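Local coordinates for protein putative pyrazinamidase/nicotinamidase (Streptococcus mutans, PDB 3S2S) that probably hydrolyses the amide of nicotinamide or pyrazinamide, as a zinc-containing member of the isochorismatase family of hydrolases, at residues K37-D43 / Y81-D87. Numbering follows the deposited sequence.
Sequences KALISID and YIFFTID. With ZN (zinc ion), chain E; CAD (cacodylic acid), chain F.
Asp43 and Asp87 meet where two parallel neighbouring strands, 37-42 and 81-87, end beside the zinc ion and the bound cacodylic acid. Six backbone hydrogen bonds precede them: Lys37 O, Leu39 O and Ser41 O accept from the N atoms of Tyr81, Phe83 and Thr85, while the N atoms of Leu39, Ser41 and Asp43 donate to the O atoms of Tyr81, Phe83 and Thr85. The last, Asp43 N to Thr85 O, is long at 3.2 Å and bent to 146°, where Asp43, with a positive phi, has left the strand. A side chain then takes over the pairing: with CG beside its own backbone N (chi1 -75°), the Asp43 carboxylate reaches strand 81-87, and OD1 accepts Asp87 N at 2.7 Å, nearly straight. Asp43 OD2 comes within 3.1 Å of cacodylic acid C1, a van der Waals approach. Asp87 OD2 binds the zinc ion at 2.0 Å, in a site completed by His89, Glu98, His105 and two waters; Asp87 OD1 lies 2.6 Å from zinc-bound water 1. Lys137 bridges the carboxylates, forming salt bridges with Asp43 OD2 and Asp87 OD1.

Behind the site, small Ala38 leaves room for the Phe83 ring, whose CE2 lies 3.9 Å from Ala38 CB, and Ile40 CD1 packs on Phe83 CB. On the other face, Ser41 CB and OG both lie 3.5 Å from Phe84 CD1; so small a side chain lets the ring pack close. Thr85 OG1 is buried without a hydrogen-bonding partner. Functional residues gather at the C-terminal strand ends of this α/β fold; Asp43, Lys137 and Cys170 beside zinc-binding Asp87 probably form a catalytic triad, as in related nicotinamidases.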
loop_
_atom_site.group_PDB
_atom_site.type_symbol
_atom_site.label_atom_id
_atom_site.label_comp_id
_atom_site.label_asym_id
_atom_site.label_seq_id
_atom_site.Cartn_x
_atom_site.Cartn_y
_atom_site.Cartn_z
ATOM N N LYS A 37 -2.807 14.704 -16.668
ATOM C CA LYS A 37 -1.367 14.433 -16.485
ATOM C C LYS A 37 -0.825 15.167 -15.271
ATOM O O LYS A 37 -1.314 16.237 -14.909
ATOM C CB LYS A 37 -0.525 14.854 -17.693
ATOM C CG LYS A 37 -0.474 13.854 -18.840
ATOM C CD LYS A 37 0.716 14.165 -19.758
ATOM C CE LYS A 37 0.655 13.366 -21.043
ATOM N NZ LYS A 37 1.727 13.832 -21.968
ATOM N N ALA A 38 0.189 14.584 -14.646
ATOM C CA ALA A 38 0.873 15.267 -13.555
ATOM C C ALA A 38 2.351 15.245 -13.772
ATOM O O ALA A 38 2.911 14.204 -14.080
ATOM C CB ALA A 38 0.556 14.596 -12.220
ATOM N N LEU A 39 2.977 16.400 -13.578
ATOM C CA LEU A 39 4.422 16.493 -13.664
ATOM C C LEU A 39 4.985 16.395 -12.248
ATOM O O LEU A 39 4.533 17.100 -11.351
ATOM C CB LEU A 39 4.847 17.792 -14.379
ATOM C CG LEU A 39 6.372 17.853 -14.531
ATOM C CD1 LEU A 39 6.765 18.379 -15.912
ATOM C CD2 LEU A 39 7.051 18.596 -13.378
ATOM N N ILE A 40 5.935 15.480 -12.047
ATOM C CA ILE A 40 6.542 15.287 -10.724
ATOM C C ILE A 40 7.923 15.927 -10.760
ATOM O O ILE A 40 8.705 15.607 -11.640
ATOM C CB ILE A 40 6.665 13.782 -10.340
ATOM C CG1 ILE A 40 5.386 13.005 -10.667
ATOM C CG2 ILE A 40 6.979 13.634 -8.831
ATOM C CD1 ILE A 40 4.121 13.587 -10.044
ATOM N N SER A 41 8.193 16.860 -9.836
ATOM C CA SER A 41 9.474 17.578 -9.777
ATOM C C SER A 41 10.254 17.037 -8.596
ATOM O O SER A 41 9.951 17.349 -7.436
ATOM C CB SER A 41 9.254 19.085 -9.633
ATOM O OG SER A 41 10.490 19.792 -9.740
ATOM N N ILE A 42 11.237 16.191 -8.886
ATOM C CA ILE A 42 11.844 15.394 -7.820
ATOM C C ILE A 42 13.178 15.966 -7.348
ATOM O O ILE A 42 14.162 15.958 -8.087
ATOM C CB ILE A 42 12.040 13.945 -8.272
ATOM C CG1 ILE A 42 10.718 13.370 -8.799
ATOM C CG2 ILE A 42 12.608 13.064 -7.128
ATOM C CD1 ILE A 42 10.902 12.003 -9.427
ATOM N N ASP A 43 13.190 16.482 -6.119
ATOM C CA ASP A 43 14.438 16.838 -5.405
ATOM C C ASP A 43 15.381 17.786 -6.100
ATOM O O ASP A 43 16.593 17.683 -5.900
ATOM C CB ASP A 43 15.222 15.568 -5.033
ATOM C CG ASP A 43 14.605 14.824 -3.851
ATOM O OD1 ASP A 43 14.025 15.506 -2.998
ATOM O OD2 ASP A 43 14.748 13.585 -3.783
ATOM N N TYR A 81 -1.154 19.018 -13.495
ATOM C CA TYR A 81 -0.872 19.229 -12.078
ATOM C C TYR A 81 0.630 19.148 -11.878
ATOM O O TYR A 81 1.307 18.381 -12.579
ATOM C CB TYR A 81 -1.569 18.135 -11.264
ATOM C CG TYR A 81 -3.071 18.156 -11.506
ATOM C CD1 TYR A 81 -3.876 19.105 -10.873
ATOM C CD2 TYR A 81 -3.664 17.255 -12.370
ATOM C CE1 TYR A 81 -5.238 19.144 -11.101
ATOM C CE2 TYR A 81 -5.034 17.281 -12.598
ATOM C CZ TYR A 81 -5.805 18.231 -11.957
ATOM O OH TYR A 81 -7.155 18.263 -12.179
ATOM N N ILE A 82 1.151 19.922 -10.927
ATOM C CA ILE A 82 2.593 19.955 -10.681
ATOM C C ILE A 82 2.860 19.587 -9.235
ATOM O O ILE A 82 2.297 20.215 -8.336
ATOM C CB ILE A 82 3.164 21.376 -10.883
ATOM C CG1 ILE A 82 2.740 21.992 -12.230
ATOM C CG2 ILE A 82 4.700 21.366 -10.697
ATOM C CD1 ILE A 82 3.248 21.247 -13.474
ATOM N N PHE A 83 3.680 18.559 -9.005
ATOM C CA PHE A 83 3.977 18.102 -7.640
ATOM C C PHE A 83 5.469 18.195 -7.362
ATOM O O PHE A 83 6.260 17.467 -7.970
ATOM C CB PHE A 83 3.547 16.641 -7.453
ATOM C CG PHE A 83 2.057 16.443 -7.460
ATOM C CD1 PHE A 83 1.358 16.380 -6.254
ATOM C CD2 PHE A 83 1.352 16.331 -8.656
ATOM C CE1 PHE A 83 -0.027 16.206 -6.233
ATOM C CE2 PHE A 83 -0.040 16.145 -8.639
ATOM C CZ PHE A 83 -0.721 16.085 -7.439
ATOM N N PHE A 84 5.855 19.091 -6.457
ATOM C CA PHE A 84 7.238 19.145 -5.974
ATOM C C PHE A 84 7.383 18.137 -4.841
ATOM O O PHE A 84 6.754 18.287 -3.794
ATOM C CB PHE A 84 7.608 20.560 -5.510
ATOM C CG PHE A 84 7.663 21.550 -6.647
ATOM C CD1 PHE A 84 8.831 21.723 -7.358
ATOM C CD2 PHE A 84 6.537 22.267 -7.018
ATOM C CE1 PHE A 84 8.891 22.600 -8.412
ATOM C CE2 PHE A 84 6.581 23.157 -8.082
ATOM C CZ PHE A 84 7.780 23.331 -8.775
ATOM N N THR A 85 8.198 17.108 -5.055
ATOM C CA THR A 85 8.292 16.029 -4.067
ATOM C C THR A 85 9.727 16.049 -3.578
ATOM O O THR A 85 10.665 15.723 -4.310
ATOM C CB THR A 85 7.889 14.682 -4.685
ATOM O OG1 THR A 85 8.777 14.358 -5.768
ATOM C CG2 THR A 85 6.448 14.769 -5.184
ATOM N N ILE A 86 9.884 16.498 -2.336
ATOM C CA ILE A 86 11.168 17.000 -1.872
ATOM C C ILE A 86 11.600 16.365 -0.568
ATOM O O ILE A 86 10.914 16.483 0.451
ATOM C CB ILE A 86 11.099 18.529 -1.626
ATOM C CG1 ILE A 86 10.522 19.253 -2.850
ATOM C CG2 ILE A 86 12.468 19.085 -1.217
ATOM C CD1 ILE A 86 11.404 19.202 -4.122
ATOM N N ASP A 87 12.774 15.736 -0.605
ATOM C CA ASP A 87 13.384 15.162 0.587
ATOM C C ASP A 87 13.360 16.187 1.722
ATOM O O ASP A 87 13.712 17.356 1.529
ATOM C CB ASP A 87 14.843 14.868 0.277
ATOM C CG ASP A 87 15.190 13.409 0.347
ATOM O OD1 ASP A 87 14.297 12.520 0.203
ATOM O OD2 ASP A 87 16.402 13.167 0.508
HETATM ZN ZN ZN E . 17.485 11.686 1.386
HETATM AS AS CAD F . 17.723 11.234 -4.748
HETATM C C1 CAD F . 17.626 13.179 -4.809
HETATM C C2 CAD F . 18.957 10.625 -3.326
HETATM O O1 CAD F . 17.984 10.550 -6.211
HETATM O O HOH W 1 15.668 10.450 0.878
HETATM O O HOH W 2 18.206 11.030 -0.522
#